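PDB 3EAT: pyoverdine biosynthesis protein PvcB from Pseudomonas aeruginosa, which catalyses the 2-oxoglutarate-dependent oxidation of tyrosine isonitrile, probably with iron(II), in making the tyrosine-derived isocyanide product paerucumarin. Local coordinates for residues A[9-14]-A[41-46]; A[79-84]-A[278-283]; A[125-130]-A[272-277]. One frame throughout, in Å; residues are numbered along the deposited sequence.

In the fold
Starting from the N terminus, contact 1 closes first: residues 41-46, which lead into helix 45-55, fold back on residues 9-14 at the start of edge strand 12-16. It is complete before contact 2 opens at the end of helix 69-79, where residues 79-84 meet residues 278-283 from almost two hundred residues further along the chain. Contact 3, between residues 125-130 and 272-277, forms within that long interval, pairing the neighbouring strands 120-131 and 272-286. Contacts 2 and 3 share strand 272-286 and touch through Val82 with Val277 and Ile279 with Val126. Contact 1 meets contact 2 where Ala45 packs on Phe79. All three reach the same mixed sheet, contact 1 at one edge.

Contact 1. Residues A[9-14]-A[41-46]; sequences DQPVRL and GELPAQ
The amide of Gln10 packs against the ring of Pro44 without a hydrogen bond between the segments, its NE2 only 3.3 Å from Pro44 CD. The turn behind it is an inverse gamma turn centred on Pro11, in which Val12 N makes a weak bond to Gln10 O; proline suits this place because its ring restricts phi to the range the turn needs. The turn leads into strand 12-16, at the edge of the main sheet of this TfdA-family dioxygenase. Pro44, in turn, is the N-cap residue of helix 45-55, so the contact joins the edge strand to the start of that helix. Gln10 reaches the proline by a bend at chi2 (-66°), its amide meeting both CG and CD. NE2 also has a weak hydrogen bond to Ser54 OG of the second subunit, whose Gly50 packs on Pro44, making the contact part of a subunit interface.

The apolar half belongs to Leu43, whose side chain bridges backbones 7.6 Å apart at Gln10 CA and Leu43 CA. It also meets Phe63, and its CD2 lies 4.2 Å from Pro11 CD. Its forked end receives a single methyl: Val12 CG1 sits 3.6 Å from Leu43 CD1 and 3.4 Å from Leu43 CD2.

Contact 2. Residues A[79-84]-A[278-283]; sequences FGEVML and HIHAEP
Val82 and Ile279 form a single beta bridge between segments that run 99° apart end to end, so the backbones touch and then diverge. Two bonds flank the bridge: His280 N gives to Glu81 O at 2.8 Å, and Met83 N to His278 O at 3.0 Å. Each of these carbonyls also receives a CA-H contact, from Ile279 and Val82 respectively. Beyond them water takes over, one molecule joining Glu81 N to His280 O and another lying between His278 N and Met83 O.

Gly80, the first residue to leave helix 69-79, has no side chain, and Ile279 CG2 packs 4.0 Å from Gly80 CA, in the direction a CB would take. The other branch of Ile279 meets the Phe79 ring, CD1 lying 3.9 Å from Phe79 CD2.

Across the strand, Met83 CB rests over one face of the His280 imidazole, 3.6 Å from its centroid, a CH-pi contact. With CG anti to the backbone N (chi1 175°), Met83 directs that carbon onto the ring, 3.6 Å from His280 NE2. Its SD lies obliquely to both His278 and His280. Glu81 crosses His280 at a slant, its CG 3.5 Å from His280 CB and its carboxylate turned 57° from the ring. A third water at the ring edge links His280 NE2 with Leu84 N.

His278 NE2 bonds to Asp114 OD2 and ND1 to Trp85 NE1. Since Asp114 is an expected iron ligand, the position of His278 is consistent with a second-shell role, and the bridge would hold its backbone near the probable iron site.

Contact 3. Residues A[125-130]-A[272-277]; sequences QVFHCV and RHLRRV
Val126 and Val277, like His128 and Arg275, form hydrogen-bonded pairs of an antiparallel ladder in the central sheet of the cupin-type double-stranded beta-helix fold. Backbone bonds come in reciprocal sets: Val126 N to Val277 O is 2.7 Å and Val277 N to Val126 O is 2.8 Å, and His128 and Arg275 are joined likewise. Val130 N to His273 O adds a fifth. Between these sets lie the non-hydrogen-bonded pairs Phe127-Arg276 and Cys129-Leu274, where CA-H groups approach carbonyl oxygens.

Apolar packing accompanies the ladder on both faces. Cys129 CB lies 3.8 Å from Leu274 CD2, a small residue beside a larger one. On the opposite face, the beta-branched Val126 and Val277 suit an extended backbone, and Val277 packs on Cys76 of helix 69-79.

CH-pi contacts engage the ring residues. Arg276 has CG anti to the backbone N (chi1 -178°), which lays that carbon over the Phe127 ring, 3.6 Å from Phe127 CE1. The aliphatic stem runs alongside the ring, then bends at chi3, and the guanidinium ends turned 70° from the ring plane. Val130 CG2 sits over the centre of the His273 ring at 3.8 Å from the centroid. The same methyl packs over a face of the Arg275 guanidinium, offset toward its rim.

Polar ends look to partners beyond the ladder. Gln125 NE2 bonds to Asp114 OD2, a probable iron ligand. Glu92 of strand 91-95 takes both His273 NE2 and, in a salt bridge, Arg275 NE. One water lies in plane at the edges of two groups, 2.9 Å from His128 ND1 and 2.8 Å from Arg275 NH1.

Contact 1. Residues A[9-14]-A[41-46]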
loop_
_atom_site.group_PDB
_atom_site.type_symbol
_atom_site.label_atom_id
_atom_site.label_comp_id
_atom_site.label_asym_id
_atom_site.label_seq_id
_atom_site.Cartn_x
_atom_site.Cartn_y
_atom_site.Cartn_z
ATOM N N ASP A 9 10.588 0.468 -3.597
ATOM C CA ASP A 9 10.399 1.860 -3.941
ATOM C C ASP A 9 10.442 2.722 -2.659
ATOM O O ASP A 9 10.450 3.953 -2.734
ATOM C CB ASP A 9 9.135 2.078 -4.794
ATOM C CG ASP A 9 7.911 1.244 -4.330
ATOM O OD1 ASP A 9 7.916 0.612 -3.222
ATOM O OD2 ASP A 9 6.917 1.225 -5.110
ATOM N N GLN A 10 10.498 2.061 -1.497
ATOM C CA GLN A 10 10.738 2.710 -0.209
ATOM C C GLN A 10 12.240 2.935 0.055
ATOM O O GLN A 10 13.091 2.219 -0.496
ATOM C CB GLN A 10 10.162 1.856 0.919
ATOM C CG GLN A 10 8.664 1.606 0.851
ATOM C CD GLN A 10 7.817 2.863 1.031
ATOM O OE1 GLN A 10 6.732 2.969 0.450
ATOM N NE2 GLN A 10 8.292 3.799 1.842
ATOM N N PRO A 11 12.581 3.918 0.914
ATOM C CA PRO A 11 14.003 4.200 1.219
ATOM C C PRO A 11 14.585 3.190 2.226
ATOM O O PRO A 11 14.934 3.543 3.356
ATOM C CB PRO A 11 13.951 5.606 1.811
ATOM C CG PRO A 11 12.586 5.663 2.520
ATOM C CD PRO A 11 11.660 4.802 1.661
ATOM N N VAL A 12 14.657 1.925 1.813
ATOM C CA VAL A 12 15.146 0.843 2.666
ATOM C C VAL A 12 15.949 -0.154 1.844
ATOM O O VAL A 12 15.810 -0.195 0.628
ATOM C CB VAL A 12 13.984 0.068 3.342
ATOM C CG1 VAL A 12 13.346 0.906 4.374
ATOM C CG2 VAL A 12 12.963 -0.344 2.310
ATOM N N ARG A 13 16.792 -0.945 2.509
ATOM C CA ARG A 13 17.429 -2.095 1.873
ATOM C C ARG A 13 16.722 -3.333 2.368
ATOM O O ARG A 13 16.689 -3.590 3.588
ATOM C CB ARG A 13 18.911 -2.190 2.220
ATOM C CG ARG A 13 19.815 -1.284 1.417
ATOM C CD ARG A 13 21.191 -1.181 2.089
ATOM N NE ARG A 13 21.139 -0.525 3.410
ATOM C CZ ARG A 13 21.692 -1.008 4.526
ATOM N NH1 ARG A 13 22.371 -2.153 4.491
ATOM N NH2 ARG A 13 21.587 -0.331 5.673
ATOM N N LEU A 14 16.150 -4.085 1.426
ATOM C CA LEU A 14 15.497 -5.345 1.745
ATOM C C LEU A 14 16.365 -6.535 1.372
ATOM O O LEU A 14 17.128 -6.481 0.412
ATOM C CB LEU A 14 14.147 -5.460 1.034
ATOM C CG LEU A 14 13.101 -4.384 1.313
ATOM C CD1 LEU A 14 11.768 -4.831 0.817
ATOM C CD2 LEU A 14 13.001 -4.081 2.777
ATOM N N GLY A 41 9.815 4.910 12.275
ATOM C CA GLY A 41 8.569 5.650 12.060
ATOM C C GLY A 41 8.494 6.292 10.692
ATOM O O GLY A 41 7.400 6.597 10.200
ATOM N N GLU A 42 9.653 6.468 10.063
ATOM C CA GLU A 42 9.723 7.056 8.712
ATOM C C GLU A 42 9.144 6.174 7.614
ATOM O O GLU A 42 8.863 6.653 6.521
ATOM C CB GLU A 42 11.149 7.492 8.376
ATOM C CG GLU A 42 11.677 8.509 9.398
ATOM C CD GLU A 42 13.104 8.921 9.152
ATOM O OE1 GLU A 42 13.414 9.402 8.042
ATOM O OE2 GLU A 42 13.916 8.799 10.094
ATOM N N LEU A 43 8.950 4.892 7.899
ATOM C CA LEU A 43 8.383 3.992 6.907
ATOM C C LEU A 43 6.883 3.967 7.136
ATOM O O LEU A 43 6.441 4.069 8.284
ATOM C CB LEU A 43 9.001 2.591 7.026
ATOM C CG LEU A 43 10.523 2.529 6.800
ATOM C CD1 LEU A 43 11.105 1.174 7.123
ATOM C CD2 LEU A 43 10.845 2.914 5.372
ATOM N N PRO A 44 6.093 3.849 6.051
ATOM C CA PRO A 44 4.641 3.868 6.217
ATOM C C PRO A 44 4.147 2.538 6.766
ATOM O O PRO A 44 4.351 1.498 6.141
ATOM C CB PRO A 44 4.106 4.083 4.782
ATOM C CG PRO A 44 5.321 4.075 3.858
ATOM C CD PRO A 44 6.501 3.650 4.646
ATOM N N ALA A 45 3.495 2.592 7.923
ATOM C CA ALA A 45 2.880 1.430 8.580
ATOM C C ALA A 45 2.014 0.574 7.665
ATOM O O ALA A 45 2.069 -0.664 7.744
ATOM C CB ALA A 45 2.056 1.889 9.791
ATOM N N GLN A 46 1.203 1.213 6.822
ATOM C CA GLN A 46 0.330 0.465 5.899
ATOM C C GLN A 46 1.176 -0.482 5.021
ATOM O O GLN A 46 0.806 -1.637 4.775
ATOM C CB GLN A 46 -0.492 1.424 5.024
ATOM C CG GLN A 46 -1.646 0.774 4.220
ATOM C CD GLN A 46 -2.665 0.056 5.133
ATOM O OE1 GLN A 46 -3.022 0.562 6.213
ATOM N NE2 GLN A 46 -3.119 -1.130 4.711
#

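Contact 2. Residues A[79-84]-A[278-283]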
loop_
_atom_site.group_PDB
_atom_site.type_symbol
_atom_site.label_atom_id
_atom_site.label_comp_id
_atom_site.label_asym_id
_atom_site.label_seq_id
_atom_site.Cartn_x
_atom_site.Cartn_y
_atom_site.Cartn_z
ATOM N N PHE A 79 -0.117 2.732 13.889
ATOM C CA PHE A 79 0.103 1.552 13.083
ATOM C C PHE A 79 -1.206 0.791 12.808
ATOM O O PHE A 79 -1.465 0.388 11.679
ATOM C CB PHE A 79 1.123 0.669 13.816
ATOM C CG PHE A 79 1.498 -0.579 13.089
ATOM C CD1 PHE A 79 2.646 -0.622 12.300
ATOM C CD2 PHE A 79 0.726 -1.725 13.210
ATOM C CE1 PHE A 79 3.015 -1.790 11.638
ATOM C CE2 PHE A 79 1.080 -2.905 12.539
ATOM C CZ PHE A 79 2.225 -2.936 11.753
ATOM N N GLY A 80 -2.032 0.597 13.833
ATOM C CA GLY A 80 -3.297 -0.153 13.696
ATOM C C GLY A 80 -4.082 -0.000 14.975
ATOM O O GLY A 80 -3.769 0.884 15.772
ATOM N N GLU A 81 -5.099 -0.823 15.205
ATOM C CA GLU A 81 -5.673 -0.771 16.539
ATOM C C GLU A 81 -4.980 -1.688 17.521
ATOM O O GLU A 81 -4.955 -2.931 17.361
ATOM C CB GLU A 81 -7.215 -0.828 16.615
ATOM C CG GLU A 81 -7.864 -2.057 16.126
ATOM C CD GLU A 81 -9.270 -2.230 16.684
ATOM O OE1 GLU A 81 -9.524 -1.862 17.848
ATOM O OE2 GLU A 81 -10.122 -2.765 15.951
ATOM N N VAL A 82 -4.399 -1.048 18.533
ATOM C CA VAL A 82 -3.696 -1.767 19.583
ATOM C C VAL A 82 -4.728 -2.623 20.311
ATOM O O VAL A 82 -5.837 -2.168 20.555
ATOM C CB VAL A 82 -3.000 -0.775 20.542
ATOM C CG1 VAL A 82 -2.384 -1.485 21.722
ATOM C CG2 VAL A 82 -1.955 0.050 19.796
ATOM N N MET A 83 -4.388 -3.881 20.577
ATOM C CA MET A 83 -5.173 -4.721 21.463
ATOM C C MET A 83 -4.683 -4.478 22.891
ATOM O O MET A 83 -3.568 -4.882 23.251
ATOM C CB MET A 83 -5.022 -6.188 21.083
ATOM C CG MET A 83 -5.727 -7.121 22.049
ATOM S SD MET A 83 -5.364 -8.874 21.784
ATOM C CE MET A 83 -6.607 -9.227 20.590
ATOM N N LEU A 84 -5.507 -3.803 23.693
ATOM C CA LEU A 84 -5.136 -3.436 25.063
ATOM C C LEU A 84 -5.289 -4.588 26.042
ATOM O O LEU A 84 -6.200 -5.408 25.929
ATOM C CB LEU A 84 -5.935 -2.222 25.546
ATOM C CG LEU A 84 -5.642 -0.919 24.790
ATOM C CD1 LEU A 84 -6.591 0.199 25.212
ATOM C CD2 LEU A 84 -4.182 -0.496 24.957
ATOM N N HIS A 278 0.525 -5.894 20.870
ATOM C CA HIS A 278 -0.365 -6.672 20.007
ATOM C C HIS A 278 -1.214 -5.742 19.176
ATOM O O HIS A 278 -1.640 -4.699 19.665
ATOM C CB HIS A 278 -1.305 -7.536 20.844
ATOM C CG HIS A 278 -0.729 -8.854 21.239
ATOM N ND1 HIS A 278 -0.911 -9.400 22.492
ATOM C CD2 HIS A 278 0.037 -9.737 20.550
ATOM C CE1 HIS A 278 -0.308 -10.575 22.548
ATOM N NE2 HIS A 278 0.284 -10.799 21.387
ATOM N N ILE A 279 -1.475 -6.126 17.923
ATOM C CA ILE A 279 -2.277 -5.305 17.019
ATOM C C ILE A 279 -3.419 -6.153 16.555
ATOM O O ILE A 279 -3.214 -7.290 16.143
ATOM C CB ILE A 279 -1.476 -4.779 15.810
ATOM C CG1 ILE A 279 -0.157 -4.127 16.259
ATOM C CG2 ILE A 279 -2.335 -3.814 14.947
ATOM C CD1 ILE A 279 -0.288 -2.751 16.838
ATOM N N HIS A 280 -4.629 -5.609 16.651
ATOM C CA HIS A 280 -5.832 -6.307 16.195
ATOM C C HIS A 280 -5.847 -6.526 14.686
ATOM O O HIS A 280 -5.294 -5.721 13.920
ATOM C CB HIS A 280 -7.061 -5.475 16.538
ATOM C CG HIS A 280 -7.558 -5.675 17.932
ATOM N ND1 HIS A 280 -8.008 -6.897 18.392
ATOM C CD2 HIS A 280 -7.718 -4.800 18.956
ATOM C CE1 HIS A 280 -8.415 -6.767 19.640
ATOM N NE2 HIS A 280 -8.245 -5.507 20.008
ATOM N N ALA A 281 -6.512 -7.598 14.270
ATOM C CA ALA A 281 -6.954 -7.764 12.881
ATOM C C ALA A 281 -7.895 -6.621 12.489
ATOM O O ALA A 281 -8.358 -5.855 13.356
ATOM C CB ALA A 281 -7.653 -9.104 12.708
ATOM N N GLU A 282 -8.184 -6.504 11.195
ATOM C CA GLU A 282 -8.992 -5.398 10.694
ATOM C C GLU A 282 -10.252 -5.910 10.034
ATOM O O GLU A 282 -10.213 -6.265 8.862
ATOM C CB GLU A 282 -8.231 -4.597 9.657
ATOM C CG GLU A 282 -7.007 -3.928 10.139
ATOM C CD GLU A 282 -6.336 -3.194 9.019
ATOM O OE1 GLU A 282 -6.838 -2.117 8.645
ATOM O OE2 GLU A 282 -5.313 -3.684 8.504
ATOM N N PRO A 283 -11.382 -5.922 10.766
ATOM C CA PRO A 283 -11.534 -5.414 12.135
ATOM C C PRO A 283 -11.141 -6.488 13.143
ATOM O O PRO A 283 -10.739 -7.576 12.734
ATOM C CB PRO A 283 -13.030 -5.086 12.216
ATOM C CG PRO A 283 -13.690 -6.081 11.268
ATOM C CD PRO A 283 -12.644 -6.489 10.236
HETATM O O HOH W 1 -5.620 -3.017 13.635
HETATM O O HOH W 2 -0.793 -5.047 23.470
HETATM O O HOH W 3 -8.197 -3.775 22.723
#

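Contact 3. Residues A[125-130]-A[272-277]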
loop_
_atom_site.group_PDB
_atom_site.type_symbol
_atom_site.label_atom_id
_atom_site.label_comp_id
_atom_site.label_asym_id
_atom_site.label_seq_id
_atom_site.Cartn_x
_atom_site.Cartn_y
_atom_site.Cartn_z
ATOM N N GLN A 125 2.220 -9.354 16.289
ATOM C CA GLN A 125 3.040 -9.026 17.452
ATOM C C GLN A 125 4.053 -7.990 16.997
ATOM O O GLN A 125 4.672 -8.148 15.950
ATOM C CB GLN A 125 3.775 -10.252 17.998
ATOM C CG GLN A 125 2.900 -11.451 18.377
ATOM C CD GLN A 125 3.655 -12.761 18.225
ATOM O OE1 GLN A 125 4.185 -13.051 17.161
ATOM N NE2 GLN A 125 3.720 -13.550 19.292
ATOM N N VAL A 126 4.199 -6.915 17.764
ATOM C CA VAL A 126 5.240 -5.935 17.512
ATOM C C VAL A 126 6.229 -5.992 18.681
ATOM O O VAL A 126 5.879 -5.691 19.823
ATOM C CB VAL A 126 4.676 -4.510 17.339
ATOM C CG1 VAL A 126 5.803 -3.509 17.096
ATOM C CG2 VAL A 126 3.686 -4.462 16.209
ATOM N N PHE A 127 7.457 -6.399 18.391
ATOM C CA PHE A 127 8.478 -6.482 19.411
ATOM C C PHE A 127 9.500 -5.393 19.200
ATOM O O PHE A 127 10.071 -5.273 18.120
ATOM C CB PHE A 127 9.206 -7.812 19.338
ATOM C CG PHE A 127 8.385 -8.994 19.755
ATOM C CD1 PHE A 127 8.261 -9.338 21.095
ATOM C CD2 PHE A 127 7.790 -9.806 18.802
ATOM C CE1 PHE A 127 7.518 -10.479 21.477
ATOM C CE2 PHE A 127 7.057 -10.934 19.168
ATOM C CZ PHE A 127 6.922 -11.270 20.512
ATOM N N HIS A 128 9.737 -4.599 20.235
ATOM C CA HIS A 128 10.877 -3.718 20.236
ATOM C C HIS A 128 11.935 -4.237 21.206
ATOM O O HIS A 128 11.682 -4.368 22.405
ATOM C CB HIS A 128 10.465 -2.312 20.627
ATOM C CG HIS A 128 11.618 -1.366 20.724
ATOM N ND1 HIS A 128 11.738 -0.441 21.738
ATOM C CD2 HIS A 128 12.720 -1.221 19.946
ATOM C CE1 HIS A 128 12.857 0.243 21.575
ATOM N NE2 HIS A 128 13.472 -0.209 20.494
ATOM N N CYS A 129 13.123 -4.526 20.700
ATOM C CA CYS A 129 14.215 -4.869 21.594
ATOM C C CYS A 129 14.846 -3.587 22.131
ATOM O O CYS A 129 15.503 -2.847 21.386
ATOM C CB CYS A 129 15.249 -5.742 20.894
ATOM S SG CYS A 129 16.720 -6.013 21.883
ATOM N N VAL A 130 14.618 -3.319 23.420
ATOM C CA VAL A 130 15.092 -2.099 24.067
ATOM C C VAL A 130 16.607 -2.212 24.219
ATOM O O VAL A 130 17.345 -1.256 23.954
ATOM C CB VAL A 130 14.419 -1.885 25.465
ATOM C CG1 VAL A 130 14.966 -0.629 26.173
ATOM C CG2 VAL A 130 12.899 -1.807 25.339
ATOM N N ARG A 272 18.453 -9.148 28.703
ATOM C CA ARG A 272 17.707 -8.570 27.593
ATOM C C ARG A 272 16.403 -7.932 28.021
ATOM O O ARG A 272 15.760 -8.351 28.984
ATOM C CB ARG A 272 17.473 -9.572 26.448
ATOM C CG ARG A 272 16.364 -10.543 26.670
ATOM C CD ARG A 272 16.072 -11.361 25.429
ATOM N NE ARG A 272 14.757 -11.973 25.591
ATOM C CZ ARG A 272 14.360 -13.111 25.027
ATOM N NH1 ARG A 272 15.188 -13.802 24.241
ATOM N NH2 ARG A 272 13.122 -13.554 25.250
ATOM N N HIS A 273 16.023 -6.913 27.268
ATOM C CA HIS A 273 14.828 -6.173 27.524
ATOM C C HIS A 273 14.034 -6.111 26.228
ATOM O O HIS A 273 14.457 -5.465 25.263
ATOM C CB HIS A 273 15.212 -4.774 28.000
ATOM C CG HIS A 273 14.052 -3.938 28.437
ATOM N ND1 HIS A 273 14.212 -2.734 29.087
ATOM C CD2 HIS A 273 12.715 -4.128 28.317
ATOM C CE1 HIS A 273 13.025 -2.217 29.344
ATOM N NE2 HIS A 273 12.100 -3.045 28.890
ATOM N N LEU A 274 12.889 -6.782 26.209
ATOM C CA LEU A 274 11.940 -6.651 25.102
ATOM C C LEU A 274 10.639 -5.962 25.521
ATOM O O LEU A 274 10.242 -6.002 26.699
ATOM C CB LEU A 274 11.580 -8.019 24.513
ATOM C CG LEU A 274 12.639 -8.993 24.015
ATOM C CD1 LEU A 274 11.915 -10.233 23.528
ATOM C CD2 LEU A 274 13.524 -8.394 22.917
ATOM N N ARG A 275 9.968 -5.359 24.538
ATOM C CA ARG A 275 8.633 -4.814 24.718
ATOM C C ARG A 275 7.726 -5.350 23.617
ATOM O O ARG A 275 8.106 -5.338 22.436
ATOM C CB ARG A 275 8.672 -3.285 24.706
ATOM C CG ARG A 275 9.264 -2.694 25.971
ATOM C CD ARG A 275 9.296 -1.177 25.982
ATOM N NE ARG A 275 9.828 -0.737 27.271
ATOM C CZ ARG A 275 10.708 0.250 27.432
ATOM N NH1 ARG A 275 11.179 0.943 26.397
ATOM N NH2 ARG A 275 11.137 0.537 28.647
ATOM N N ARG A 276 6.544 -5.836 23.987
ATOM C CA ARG A 276 5.648 -6.401 23.002
ATOM C C ARG A 276 4.324 -5.679 23.000
ATOM O O ARG A 276 3.716 -5.503 24.060
ATOM C CB ARG A 276 5.421 -7.887 23.255
ATOM C CG ARG A 276 4.528 -8.547 22.211
ATOM C CD ARG A 276 3.766 -9.717 22.790
ATOM N NE ARG A 276 2.680 -9.274 23.663
ATOM C CZ ARG A 276 2.105 -10.033 24.597
ATOM N NH1 ARG A 276 2.506 -11.280 24.784
ATOM N NH2 ARG A 276 1.117 -9.547 25.343
ATOM N N VAL A 277 3.891 -5.249 21.807
ATOM C CA VAL A 277 2.540 -4.749 21.595
ATOM C C VAL A 277 1.813 -5.670 20.619
ATOM O O VAL A 277 2.421 -6.169 19.673
ATOM C CB VAL A 277 2.527 -3.335 21.026
ATOM C CG1 VAL A 277 1.060 -2.828 20.892
ATOM C CG2 VAL A 277 3.332 -2.403 21.913
HETATM O O HOH W 4 10.305 1.087 23.752
#